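Long-range contacts in probable signal peptide protein (Ralstonia solanacearum, PDB 2QGU), which binds a phospholipid and probably carries phospholipids across the periplasm, as MlaC proteins do: residues 137-142 with 150-155; 29-34 with 124-129; 44-49 with 114-119. The protein carries 13 engineered substitutions. One frame throughout, in Å; residues are numbered along the deposited sequence.

Contact 1. Residues 137-142 with 150-155. Engineered in segment 150-155: Val154 (natural residue Met). With PEF (di-palmitoyl-3-sn-phosphatidylethanolamine), chain B.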
loop_
_atom_site.group_PDB
_atom_site.type_symbol
_atom_site.label_atom_id
_atom_site.label_comp_id
_atom_site.label_asym_id
_atom_site.label_seq_id
_atom_site.Cartn_x
_atom_site.Cartn_y
_atom_site.Cartn_z
ATOM N N VAL A 137 6.173 -8.665 8.856
ATOM C CA VAL A 137 5.440 -8.425 10.100
ATOM C C VAL A 137 4.005 -8.887 9.880
ATOM O O VAL A 137 3.359 -8.476 8.910
ATOM C CB VAL A 137 5.470 -6.925 10.486
ATOM C CG1 VAL A 137 4.543 -6.631 11.667
ATOM C CG2 VAL A 137 6.902 -6.477 10.785
ATOM N N ARG A 138 3.520 -9.760 10.761
ATOM C CA ARG A 138 2.194 -10.345 10.598
ATOM C C ARG A 138 1.241 -9.851 11.678
ATOM O O ARG A 138 1.621 -9.700 12.840
ATOM C CB ARG A 138 2.271 -11.873 10.612
ATOM C CG ARG A 138 3.236 -12.464 9.572
ATOM C CD ARG A 138 3.042 -13.968 9.427
ATOM N NE ARG A 138 1.729 -14.262 8.853
ATOM C CZ ARG A 138 1.017 -15.356 9.098
ATOM N NH1 ARG A 138 1.459 -16.289 9.936
ATOM N NH2 ARG A 138 -0.166 -15.502 8.523
ATOM N N SER A 139 -0.007 -9.600 11.291
ATOM C CA SER A 139 -0.981 -9.036 12.218
ATOM C C SER A 139 -2.401 -9.489 11.898
ATOM O O SER A 139 -2.677 -10.003 10.807
ATOM C CB SER A 139 -0.912 -7.501 12.210
ATOM O OG SER A 139 -1.638 -6.946 11.119
ATOM N N THR A 140 -3.287 -9.291 12.873
ATOM C CA THR A 140 -4.707 -9.587 12.723
ATOM C C THR A 140 -5.506 -8.391 13.220
ATOM O O THR A 140 -5.377 -7.984 14.383
ATOM C CB THR A 140 -5.126 -10.829 13.552
ATOM O OG1 THR A 140 -4.251 -11.936 13.287
ATOM C CG2 THR A 140 -6.557 -11.222 13.228
ATOM N N VAL A 141 -6.321 -7.829 12.339
ATOM C CA VAL A 141 -7.236 -6.750 12.694
ATOM C C VAL A 141 -8.540 -7.385 13.174
ATOM O O VAL A 141 -9.061 -8.297 12.522
ATOM C CB VAL A 141 -7.524 -5.835 11.478
ATOM C CG1 VAL A 141 -8.510 -4.729 11.840
ATOM C CG2 VAL A 141 -6.229 -5.232 10.949
ATOM N N ASN A 142 -9.056 -6.920 14.312
ATOM C CA ASN A 142 -10.407 -7.295 14.713
ATOM C C ASN A 142 -11.407 -6.392 14.001
ATOM O O ASN A 142 -11.553 -5.219 14.348
ATOM C CB ASN A 142 -10.602 -7.203 16.228
ATOM C CG ASN A 142 -12.031 -7.500 16.636
ATOM O OD1 ASN A 142 -12.739 -8.235 15.943
ATOM N ND2 ASN A 142 -12.470 -6.921 17.748
ATOM N N LEU A 150 -3.500 -8.968 8.118
ATOM C CA LEU A 150 -2.705 -8.011 7.356
ATOM C C LEU A 150 -1.249 -8.270 7.654
ATOM O O LEU A 150 -0.824 -8.156 8.800
ATOM C CB LEU A 150 -3.064 -6.554 7.699
ATOM C CG LEU A 150 -4.453 -6.026 7.309
ATOM C CD1 LEU A 150 -4.600 -4.571 7.751
ATOM C CD2 LEU A 150 -4.735 -6.185 5.816
ATOM N N ASP A 151 -0.491 -8.629 6.622
ATOM C CA ASP A 151 0.957 -8.805 6.774
ATOM C C ASP A 151 1.675 -7.742 5.957
ATOM O O ASP A 151 1.117 -7.209 5.001
ATOM C CB ASP A 151 1.418 -10.194 6.326
ATOM C CG ASP A 151 0.798 -11.324 7.131
ATOM O OD1 ASP A 151 0.139 -11.073 8.165
ATOM O OD2 ASP A 151 1.001 -12.478 6.711
ATOM N N TYR A 152 2.918 -7.459 6.336
ATOM C CA TYR A 152 3.685 -6.384 5.718
ATOM C C TYR A 152 5.085 -6.842 5.407
ATOM O O TYR A 152 5.698 -7.534 6.219
ATOM C CB TYR A 152 3.781 -5.189 6.672
ATOM C CG TYR A 152 2.446 -4.714 7.165
ATOM C CD1 TYR A 152 1.761 -3.704 6.494
ATOM C CD2 TYR A 152 1.856 -5.280 8.297
ATOM C CE1 TYR A 152 0.525 -3.266 6.933
ATOM C CE2 TYR A 152 0.608 -4.848 8.751
ATOM C CZ TYR A 152 -0.051 -3.838 8.057
ATOM O OH TYR A 152 -1.285 -3.375 8.463
ATOM N N ARG A 153 5.591 -6.469 4.236
ATOM C CA ARG A 153 7.017 -6.602 3.958
ATOM C C ARG A 153 7.690 -5.294 4.333
ATOM O O ARG A 153 7.209 -4.212 3.980
ATOM C CB ARG A 153 7.288 -6.966 2.495
ATOM C CG ARG A 153 6.858 -8.371 2.123
ATOM C CD ARG A 153 7.643 -8.915 0.939
ATOM N NE ARG A 153 7.233 -10.280 0.626
ATOM C CZ ARG A 153 7.735 -11.377 1.192
ATOM N NH1 ARG A 153 8.695 -11.291 2.107
ATOM N NH2 ARG A 153 7.279 -12.568 0.832
ATOM N N VAL A 154 8.792 -5.399 5.069
ATOM C CA VAL A 154 9.474 -4.228 5.604
ATOM C C VAL A 154 10.959 -4.342 5.318
ATOM O O VAL A 154 11.558 -5.393 5.532
ATOM C CB VAL A 154 9.238 -4.064 7.139
ATOM C CG1 VAL A 154 9.348 -2.609 7.535
ATOM C CG2 VAL A 154 7.863 -4.616 7.560
ATOM N N GLU A 155 11.542 -3.262 4.806
ATOM C CA GLU A 155 12.962 -3.241 4.479
ATOM C C GLU A 155 13.665 -2.128 5.245
ATOM O O GLU A 155 13.156 -1.007 5.320
ATOM C CB GLU A 155 13.171 -3.056 2.974
ATOM C CG GLU A 155 14.650 -3.060 2.579
ATOM C CD GLU A 155 14.922 -2.680 1.134
ATOM O OE1 GLU A 155 13.985 -2.299 0.398
ATOM O OE2 GLU A 155 16.109 -2.760 0.740
HETATM C C2 PEF B . -12.408 -4.412 5.353
HETATM C C1 PEF B . -13.715 -5.196 5.241
HETATM N N PEF B . -19.148 -4.867 2.866
HETATM C C3 PEF B . -12.230 -3.932 6.779
HETATM C C4 PEF B . -16.716 -5.115 3.018
HETATM C C5 PEF B . -17.986 -5.566 2.301
HETATM C C10 PEF B . -10.809 -4.956 3.740
HETATM C C11 PEF B . -9.465 -5.554 3.344
HETATM C C12 PEF B . -8.348 -4.921 4.174
HETATM C C13 PEF B . -8.141 -3.481 3.718
HETATM C C14 PEF B . -6.869 -2.890 4.297
HETATM C C15 PEF B . -6.668 -1.477 3.755
HETATM C C16 PEF B . -5.256 -0.981 4.056
HETATM C C17 PEF B . -4.944 0.291 3.274
HETATM C C18 PEF B . -4.371 -0.043 1.895
HETATM C C19 PEF B . -3.204 0.880 1.556
HETATM C C20 PEF B . -3.708 2.177 0.915
HETATM C C21 PEF B . -2.550 3.134 0.641
HETATM C C22 PEF B . -1.769 2.701 -0.600
HETATM C C23 PEF B . -0.768 3.775 -1.022
HETATM C C24 PEF B . 0.622 3.488 -0.460
HETATM C C25 PEF B . 1.459 4.764 -0.394
HETATM C C30 PEF B . -10.676 -2.951 8.201
HETATM C C31 PEF B . -9.543 -2.243 8.631
HETATM C C32 PEF B . -8.832 -1.546 7.663
HETATM C C33 PEF B . -7.806 -0.600 8.319
HETATM C C34 PEF B . -6.369 -1.142 8.255
HETATM C C35 PEF B . -5.318 -0.016 8.201
HETATM C C36 PEF B . -4.079 -0.494 7.765
HETATM C C37 PEF B . -3.147 0.522 7.530
HETATM C C38 PEF B . -1.929 -0.015 7.097
HETATM C C39 PEF B . -0.917 1.059 6.674
HETATM C C40 PEF B . 0.300 0.452 5.950
HETATM C C41 PEF B . 0.054 0.315 4.436
HETATM C C42 PEF B . 1.367 0.229 3.649
HETATM C C43 PEF B . 1.143 -0.354 2.247
HETATM C C44 PEF B . 2.432 -0.335 1.417
HETATM C C45 PEF B . 2.208 -0.920 0.020
HETATM O O4 PEF B . -11.409 -4.222 2.949
HETATM O O5 PEF B . -11.293 -3.565 9.066
HETATM O O2 PEF B . -11.303 -5.253 4.977
HETATM O O3 PEF B . -11.123 -3.003 6.903
HETATM O O1P PEF B . -16.344 -5.627 6.816
HETATM O O2P PEF B . -17.181 -3.593 5.510
HETATM O O3P PEF B . -14.816 -4.284 5.292
HETATM O O4P PEF B . -16.662 -5.712 4.326
HETATM P P PEF B . -16.312 -4.781 5.597
HETATM O O HOH W 1 -1.647 -4.144 11.085
HETATM O O HOH W 2 -1.643 -12.538 9.708
#
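Arg138 and Asp151 lie side by side and point the same way from neighbouring antiparallel strands. Arg138 NE gives a nearly straight bond (163°) to Asp151 OD2 at 2.9 Å, part of a salt bridge. The carboxylate sits at the guanidinium edge, near its plane. The two planes are almost perpendicular, and NE meets OD2 from 40° above the carboxylate plane. Water 2 joins the other oxygen, Asp151 OD1, to Ser139 O.

The opposite face of the sheet carries Ser139, Val141, Leu150 and Tyr152. Ser139 OG sits between the backbone N and the carbonyl carbon (chi1 82°). From there OG donates to Leu150 O at 2.7 Å, in the carbonyl plane and on a lone pair. Water 1 links the same OG to Tyr152 OH. Val141 CG2 packs obliquely on Leu150 CD1 at 3.6 Å. Leu150 CD1 lies 3.9 Å from C34 of the lipid, and Tyr152 OH lies 3.7 Å from its C38.

Val137 and Tyr152 exchange two backbone bonds as a hydrogen-bonded pair, while Arg138 and Asp151 form a non-hydrogen-bonded pair. This is an antiparallel beta hairpin with a charged face and a face whose Leu150 and Tyr152 help line the phospholipid pocket of the MlaC fold.

Contact 2. Residues 29-34 with 124-129. Engineered in segment 29-34: Ala33 (natural residue Thr).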
loop_
_atom_site.group_PDB
_atom_site.type_symbol
_atom_site.label_atom_id
_atom_site.label_comp_id
_atom_site.label_asym_id
_atom_site.label_seq_id
_atom_site.Cartn_x
_atom_site.Cartn_y
_atom_site.Cartn_z
ATOM N N ALA A 29 13.571 2.209 16.505
ATOM C CA ALA A 29 12.433 1.254 16.356
ATOM C C ALA A 29 12.751 0.168 15.331
ATOM O O ALA A 29 13.315 0.448 14.266
ATOM C CB ALA A 29 11.155 1.999 15.970
ATOM N N ASP A 30 12.387 -1.070 15.652
ATOM C CA ASP A 30 12.611 -2.185 14.729
ATOM C C ASP A 30 11.457 -2.305 13.722
ATOM O O ASP A 30 10.576 -1.441 13.686
ATOM C CB ASP A 30 12.890 -3.500 15.482
ATOM C CG ASP A 30 11.746 -3.937 16.393
ATOM O OD1 ASP A 30 10.599 -3.462 16.234
ATOM O OD2 ASP A 30 11.999 -4.788 17.280
ATOM N N ALA A 31 11.460 -3.350 12.902
ATOM C CA ALA A 31 10.449 -3.478 11.850
ATOM C C ALA A 31 9.032 -3.533 12.407
ATOM O O ALA A 31 8.148 -2.811 11.931
ATOM C CB ALA A 31 10.725 -4.691 10.983
ATOM N N GLN A 32 8.822 -4.370 13.420
ATOM C CA GLN A 32 7.481 -4.555 13.973
ATOM C C GLN A 32 6.999 -3.298 14.692
ATOM O O GLN A 32 5.823 -2.939 14.593
ATOM C CB GLN A 32 7.423 -5.795 14.875
ATOM C CG GLN A 32 6.002 -6.204 15.297
ATOM C CD GLN A 32 5.752 -7.716 15.207
ATOM O OE1 GLN A 32 6.082 -8.357 14.205
ATOM N NE2 GLN A 32 5.154 -8.283 16.251
ATOM N N ALA A 33 7.910 -2.615 15.384
ATOM C CA ALA A 33 7.566 -1.371 16.085
ATOM C C ALA A 33 7.142 -0.286 15.101
ATOM O O ALA A 33 6.178 0.441 15.344
ATOM C CB ALA A 33 8.739 -0.889 16.941
ATOM N N THR A 34 7.857 -0.201 13.984
ATOM C CA THR A 34 7.563 0.759 12.926
ATOM C C THR A 34 6.168 0.528 12.346
ATOM O O THR A 34 5.373 1.467 12.201
ATOM C CB THR A 34 8.623 0.703 11.813
ATOM O OG1 THR A 34 9.903 1.027 12.369
ATOM C CG2 THR A 34 8.306 1.693 10.696
ATOM N N LYS A 124 1.287 -10.831 15.528
ATOM C CA LYS A 124 1.814 -12.172 15.704
ATOM C C LYS A 124 3.314 -12.059 16.019
ATOM O O LYS A 124 3.913 -10.992 15.830
ATOM C CB LYS A 124 1.552 -13.005 14.445
ATOM C CG LYS A 124 0.061 -13.260 14.195
ATOM C CD LYS A 124 -0.156 -13.977 12.878
ATOM C CE LYS A 124 -1.640 -14.228 12.662
ATOM N NZ LYS A 124 -1.874 -14.931 11.370
ATOM N N PRO A 125 3.928 -13.145 16.518
ATOM C CA PRO A 125 5.354 -13.060 16.831
ATOM C C PRO A 125 6.178 -12.607 15.631
ATOM O O PRO A 125 5.915 -13.022 14.496
ATOM C CB PRO A 125 5.718 -14.505 17.188
ATOM C CG PRO A 125 4.435 -15.095 17.690
ATOM C CD PRO A 125 3.378 -14.481 16.831
ATOM N N PHE A 126 7.162 -11.755 15.891
ATOM C CA PHE A 126 8.138 -11.398 14.876
ATOM C C PHE A 126 9.175 -12.506 14.813
ATOM O O PHE A 126 9.816 -12.825 15.818
ATOM C CB PHE A 126 8.796 -10.060 15.183
ATOM C CG PHE A 126 9.760 -9.616 14.130
ATOM C CD1 PHE A 126 9.300 -9.196 12.886
ATOM C CD2 PHE A 126 11.130 -9.655 14.361
ATOM C CE1 PHE A 126 10.185 -8.794 11.897
ATOM C CE2 PHE A 126 12.027 -9.250 13.375
ATOM C CZ PHE A 126 11.551 -8.822 12.143
ATOM N N ARG A 127 9.327 -13.091 13.628
ATOM C CA ARG A 127 10.074 -14.341 13.485
ATOM C C ARG A 127 11.439 -14.218 12.822
ATOM O O ARG A 127 12.228 -15.156 12.874
ATOM C CB ARG A 127 9.241 -15.395 12.749
ATOM C CG ARG A 127 7.923 -15.685 13.415
ATOM C CD ARG A 127 7.317 -16.983 12.916
ATOM N NE ARG A 127 5.996 -17.198 13.506
ATOM C CZ ARG A 127 5.785 -17.734 14.704
ATOM N NH1 ARG A 127 6.806 -18.142 15.451
ATOM N NH2 ARG A 127 4.538 -17.873 15.151
ATOM N N ALA A 128 11.711 -13.091 12.174
ATOM C CA ALA A 128 13.027 -12.877 11.569
ATOM C C ALA A 128 14.075 -12.542 12.634
ATOM O O ALA A 128 13.738 -12.291 13.797
ATOM C CB ALA A 128 12.956 -11.773 10.532
ATOM N N ALA A 129 15.346 -12.539 12.238
ATOM C CA ALA A 129 16.411 -12.136 13.152
ATOM C C ALA A 129 16.457 -10.617 13.287
ATOM O O ALA A 129 16.079 -9.887 12.358
ATOM C CB ALA A 129 17.753 -12.662 12.678
HETATM O O HOH W 3 5.341 -10.557 12.844
#
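Gln32 NE2 donates to Lys124 O at 3.0 Å, with an angle of 157° at the hydrogen. The donor approaches nearly in line with the carbonyl bond, and Lys124 O is slightly tilted from the amide plane. Water 3 lies 2.7 Å from Gln32 OE1 and is also close to Pro125 O. NE2 thus reaches the loop directly, and a water lies between OE1 and the next carbonyl.

The Gln32 chain leaves the helix toward the loop with CG anti to the backbone N (chi1 -170°), then bends at chi2 (136°). It slides past Phe126 in the opposite direction, with the amide plane nearly perpendicular to the ring. Gln32 OE1 lies 3.3 Å from Phe126 CB and at the edge of the ring, near its plane.

The contact joins the first turn of helix 31-47 to the loop between strands 120-123 and 134-143. Asp30 is the N-cap of this helix: its OD1 accepts from the backbone N of Ala33, an engineered residue, at 2.9 Å. Asp30 O is held by both Thr34 N and Thr34 OG1, which come from opposite faces of its carbonyl plane.

Ala31 CB adds a looser apolar contact to Phe126 CE1 at 4.2 Å. The same alanine also packs on Val135 and Trp161 of the sheet.

Contact 3. Residues 44-49 with 114-119. With PEF (di-palmitoyl-3-sn-phosphatidylethanolamine), chain B.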
loop_
_atom_site.group_PDB
_atom_site.type_symbol
_atom_site.label_atom_id
_atom_site.label_comp_id
_atom_site.label_asym_id
_atom_site.label_seq_id
_atom_site.Cartn_x
_atom_site.Cartn_y
_atom_site.Cartn_z
ATOM N N ALA A 44 -6.038 5.746 14.720
ATOM C CA ALA A 44 -6.381 6.856 15.621
ATOM C C ALA A 44 -6.823 8.094 14.850
ATOM O O ALA A 44 -7.768 8.778 15.251
ATOM C CB ALA A 44 -5.211 7.196 16.526
ATOM N N THR A 45 -6.133 8.384 13.749
ATOM C CA THR A 45 -6.477 9.534 12.915
ATOM C C THR A 45 -7.885 9.408 12.328
ATOM O O THR A 45 -8.683 10.350 12.411
ATOM C CB THR A 45 -5.429 9.753 11.803
ATOM O OG1 THR A 45 -4.131 9.891 12.393
ATOM C CG2 THR A 45 -5.748 11.008 10.986
ATOM N N ILE A 46 -8.204 8.240 11.771
ATOM C CA ILE A 46 -9.549 7.993 11.240
ATOM C C ILE A 46 -10.615 8.147 12.333
ATOM O O ILE A 46 -11.633 8.819 12.131
ATOM C CB ILE A 46 -9.669 6.591 10.575
ATOM C CG1 ILE A 46 -8.713 6.471 9.383
ATOM C CG2 ILE A 46 -11.111 6.337 10.129
ATOM C CD1 ILE A 46 -8.515 5.044 8.889
ATOM N N LYS A 47 -10.380 7.534 13.490
ATOM C CA LYS A 47 -11.360 7.561 14.578
ATOM C C LYS A 47 -11.621 8.980 15.097
ATOM O O LYS A 47 -12.725 9.278 15.575
ATOM C CB LYS A 47 -10.940 6.619 15.706
ATOM C CG LYS A 47 -11.036 5.135 15.336
ATOM C CD LYS A 47 -10.416 4.250 16.405
ATOM C CE LYS A 47 -10.220 2.828 15.895
ATOM N NZ LYS A 47 -9.538 1.995 16.927
ATOM N N GLY A 48 -10.625 9.855 14.965
ATOM C CA GLY A 48 -10.744 11.247 15.405
ATOM C C GLY A 48 -11.295 12.235 14.383
ATOM O O GLY A 48 -11.488 13.411 14.705
ATOM N N ASP A 49 -11.558 11.773 13.160
ATOM C CA ASP A 49 -11.988 12.656 12.068
ATOM C C ASP A 49 -13.309 12.192 11.447
ATOM O O ASP A 49 -13.314 11.313 10.586
ATOM C CB ASP A 49 -10.888 12.760 10.993
ATOM C CG ASP A 49 -11.211 13.780 9.891
ATOM O OD1 ASP A 49 -12.321 14.350 9.882
ATOM O OD2 ASP A 49 -10.340 14.015 9.024
ATOM N N ALA A 114 -12.438 4.595 5.536
ATOM C CA ALA A 114 -13.487 5.477 6.055
ATOM C C ALA A 114 -14.450 4.766 6.997
ATOM O O ALA A 114 -15.025 5.395 7.886
ATOM C CB ALA A 114 -14.251 6.117 4.917
ATOM N N ASN A 115 -14.615 3.461 6.801
ATOM C CA ASN A 115 -15.562 2.671 7.580
ATOM C C ASN A 115 -15.013 2.200 8.927
ATOM O O ASN A 115 -15.731 1.577 9.716
ATOM C CB ASN A 115 -16.082 1.491 6.750
ATOM C CG ASN A 115 -17.026 1.925 5.644
ATOM O OD1 ASN A 115 -17.571 3.033 5.662
ATOM N ND2 ASN A 115 -17.225 1.046 4.671
ATOM N N VAL A 116 -13.743 2.508 9.198
ATOM C CA VAL A 116 -13.135 2.185 10.494
ATOM C C VAL A 116 -13.915 2.847 11.636
ATOM O O VAL A 116 -14.280 4.023 11.549
ATOM C CB VAL A 116 -11.635 2.580 10.531
ATOM C CG1 VAL A 116 -11.099 2.655 11.966
ATOM C CG2 VAL A 116 -10.810 1.599 9.691
ATOM N N ARG A 117 -14.187 2.076 12.688
ATOM C CA ARG A 117 -14.839 2.603 13.888
ATOM C C ARG A 117 -14.133 2.112 15.149
ATOM O O ARG A 117 -13.593 2.906 15.918
ATOM C CB ARG A 117 -16.325 2.207 13.937
ATOM C CG ARG A 117 -17.201 2.744 12.804
ATOM C CD ARG A 117 -17.373 4.257 12.859
ATOM N NE ARG A 117 -18.274 4.729 11.809
ATOM C CZ ARG A 117 -17.902 5.030 10.567
ATOM N NH1 ARG A 117 -16.632 4.911 10.187
ATOM N NH2 ARG A 117 -18.811 5.453 9.697
ATOM N N ASN A 118 -14.136 0.797 15.352
ATOM C CA ASN A 118 -13.648 0.214 16.598
ATOM C C ASN A 118 -12.495 -0.779 16.431
ATOM O O ASN A 118 -12.086 -1.433 17.397
ATOM C CB ASN A 118 -14.799 -0.465 17.351
ATOM C CG ASN A 118 -15.976 0.463 17.599
ATOM O OD1 ASN A 118 -17.117 0.128 17.284
ATOM N ND2 ASN A 118 -15.703 1.636 18.153
ATOM N N GLN A 119 -11.969 -0.886 15.211
ATOM C CA GLN A 119 -10.938 -1.880 14.908
ATOM C C GLN A 119 -9.717 -1.740 15.789
ATOM O O GLN A 119 -9.232 -0.636 16.025
ATOM C CB GLN A 119 -10.496 -1.797 13.448
ATOM C CG GLN A 119 -11.463 -2.427 12.469
ATOM C CD GLN A 119 -12.560 -1.483 12.032
ATOM O OE1 GLN A 119 -12.709 -0.379 12.571
ATOM N NE2 GLN A 119 -13.338 -1.911 11.050
HETATM C C2 PEF B . -12.408 -4.412 5.353
HETATM C C1 PEF B . -13.715 -5.196 5.241
HETATM N N PEF B . -19.148 -4.867 2.866
HETATM C C3 PEF B . -12.230 -3.932 6.779
HETATM C C4 PEF B . -16.716 -5.115 3.018
HETATM C C5 PEF B . -17.986 -5.566 2.301
HETATM C C10 PEF B . -10.809 -4.956 3.740
HETATM C C11 PEF B . -9.465 -5.554 3.344
HETATM C C12 PEF B . -8.348 -4.921 4.174
HETATM C C13 PEF B . -8.141 -3.481 3.718
HETATM C C14 PEF B . -6.869 -2.890 4.297
HETATM C C15 PEF B . -6.668 -1.477 3.755
HETATM C C16 PEF B . -5.256 -0.981 4.056
HETATM C C17 PEF B . -4.944 0.291 3.274
HETATM C C18 PEF B . -4.371 -0.043 1.895
HETATM C C19 PEF B . -3.204 0.880 1.556
HETATM C C20 PEF B . -3.708 2.177 0.915
HETATM C C21 PEF B . -2.550 3.134 0.641
HETATM C C22 PEF B . -1.769 2.701 -0.600
HETATM C C23 PEF B . -0.768 3.775 -1.022
HETATM C C24 PEF B . 0.622 3.488 -0.460
HETATM C C25 PEF B . 1.459 4.764 -0.394
HETATM C C30 PEF B . -10.676 -2.951 8.201
HETATM C C31 PEF B . -9.543 -2.243 8.631
HETATM C C32 PEF B . -8.832 -1.546 7.663
HETATM C C33 PEF B . -7.806 -0.600 8.319
HETATM C C34 PEF B . -6.369 -1.142 8.255
HETATM C C35 PEF B . -5.318 -0.016 8.201
HETATM C C36 PEF B . -4.079 -0.494 7.765
HETATM C C37 PEF B . -3.147 0.522 7.530
HETATM C C38 PEF B . -1.929 -0.015 7.097
HETATM C C39 PEF B . -0.917 1.059 6.674
HETATM C C40 PEF B . 0.300 0.452 5.950
HETATM C C41 PEF B . 0.054 0.315 4.436
HETATM C C42 PEF B . 1.367 0.229 3.649
HETATM C C43 PEF B . 1.143 -0.354 2.247
HETATM C C44 PEF B . 2.432 -0.335 1.417
HETATM C C45 PEF B . 2.208 -0.920 0.020
HETATM O O4 PEF B . -11.409 -4.222 2.949
HETATM O O5 PEF B . -11.293 -3.565 9.066
HETATM O O2 PEF B . -11.303 -5.253 4.977
HETATM O O3 PEF B . -11.123 -3.003 6.903
HETATM O O1P PEF B . -16.344 -5.627 6.816
HETATM O O2P PEF B . -17.181 -3.593 5.510
HETATM O O3P PEF B . -14.816 -4.284 5.292
HETATM O O4P PEF B . -16.662 -5.712 4.326
HETATM P P PEF B . -16.312 -4.781 5.597
#
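Lys47 and Gln119 make the polar link of this contact. Lys47 NZ donates to the backbone oxygen Gln119 O at 2.8 Å, tilted 24° from the carbonyl plane. The lysine chain is extended beyond CG and runs over the loop backbone. Its CG, CD and CE all pass close to Arg117 O, with CE at 3.4 Å. The ammonium therefore reaches the far end of the loop while its methylenes lie against the peptide before it.

The apolar part is built round Val116. Ile46 CG2 meets Val116 CB at 3.8 Å, and the two side chains cross at about a right angle. Lys47 crosses the same valine in a similar way, its CE 4.0 Å from Val116 CG1. The valine branches divide the work. CG1, anti to the backbone N (chi1 163°), serves the helix, while CG2 touches C33 of the lipid.

Bonds within residues 114-119 hold the turn, one of them reaching back to the end of helix 91-114. Arg117 NH1 donates to two carbonyl oxygens, Ala114 O and Val116 O, both in the guanidinium plane. The bond to Ala114 O is on a lone pair, whereas that to Val116 O comes from above the carbonyl plane. Arg117 N donates to Gln119 OE1 at 2.9 Å, in the carbonyl plane. The amide of Gln119 is thus held at both ends, because its NE2 bonds to Asn143 OD1. Gln119 NE2 also makes a weak bond to the acyl carbonyl oxygen O5 of the lipid at 3.3 Å.

The contact packs the C-terminal end of helix 31-47 against the turn that leads from helix 91-114 into strand 120-123. Ile46 also touches Leu63 of helix 57-67 and Leu52 of helix 50-53, and Arg117 packs on Arg53.

In the fold
Helix 31-47 is shared by contacts 2 and 3, which use its first and last turns. Their centres are about 25 Å apart and they do not touch. Along the chain, contact 3 falls within the span bounded by contact 2, and contact 1 follows both. Contact 1 joins two neighbouring inner strands of the antiparallel sheet. Its centre is about 10 Å from that of contact 2, which it meets through Val137 on Gln32 and a probable backbone bond from Lys124 to Arg138. It is about 19 Å from that of contact 3, where Val141 packs on Gln119. Contacts 1 and 3 both touch the phospholipid, so the sheet and the loop after helix 91-114 both contribute to the pocket.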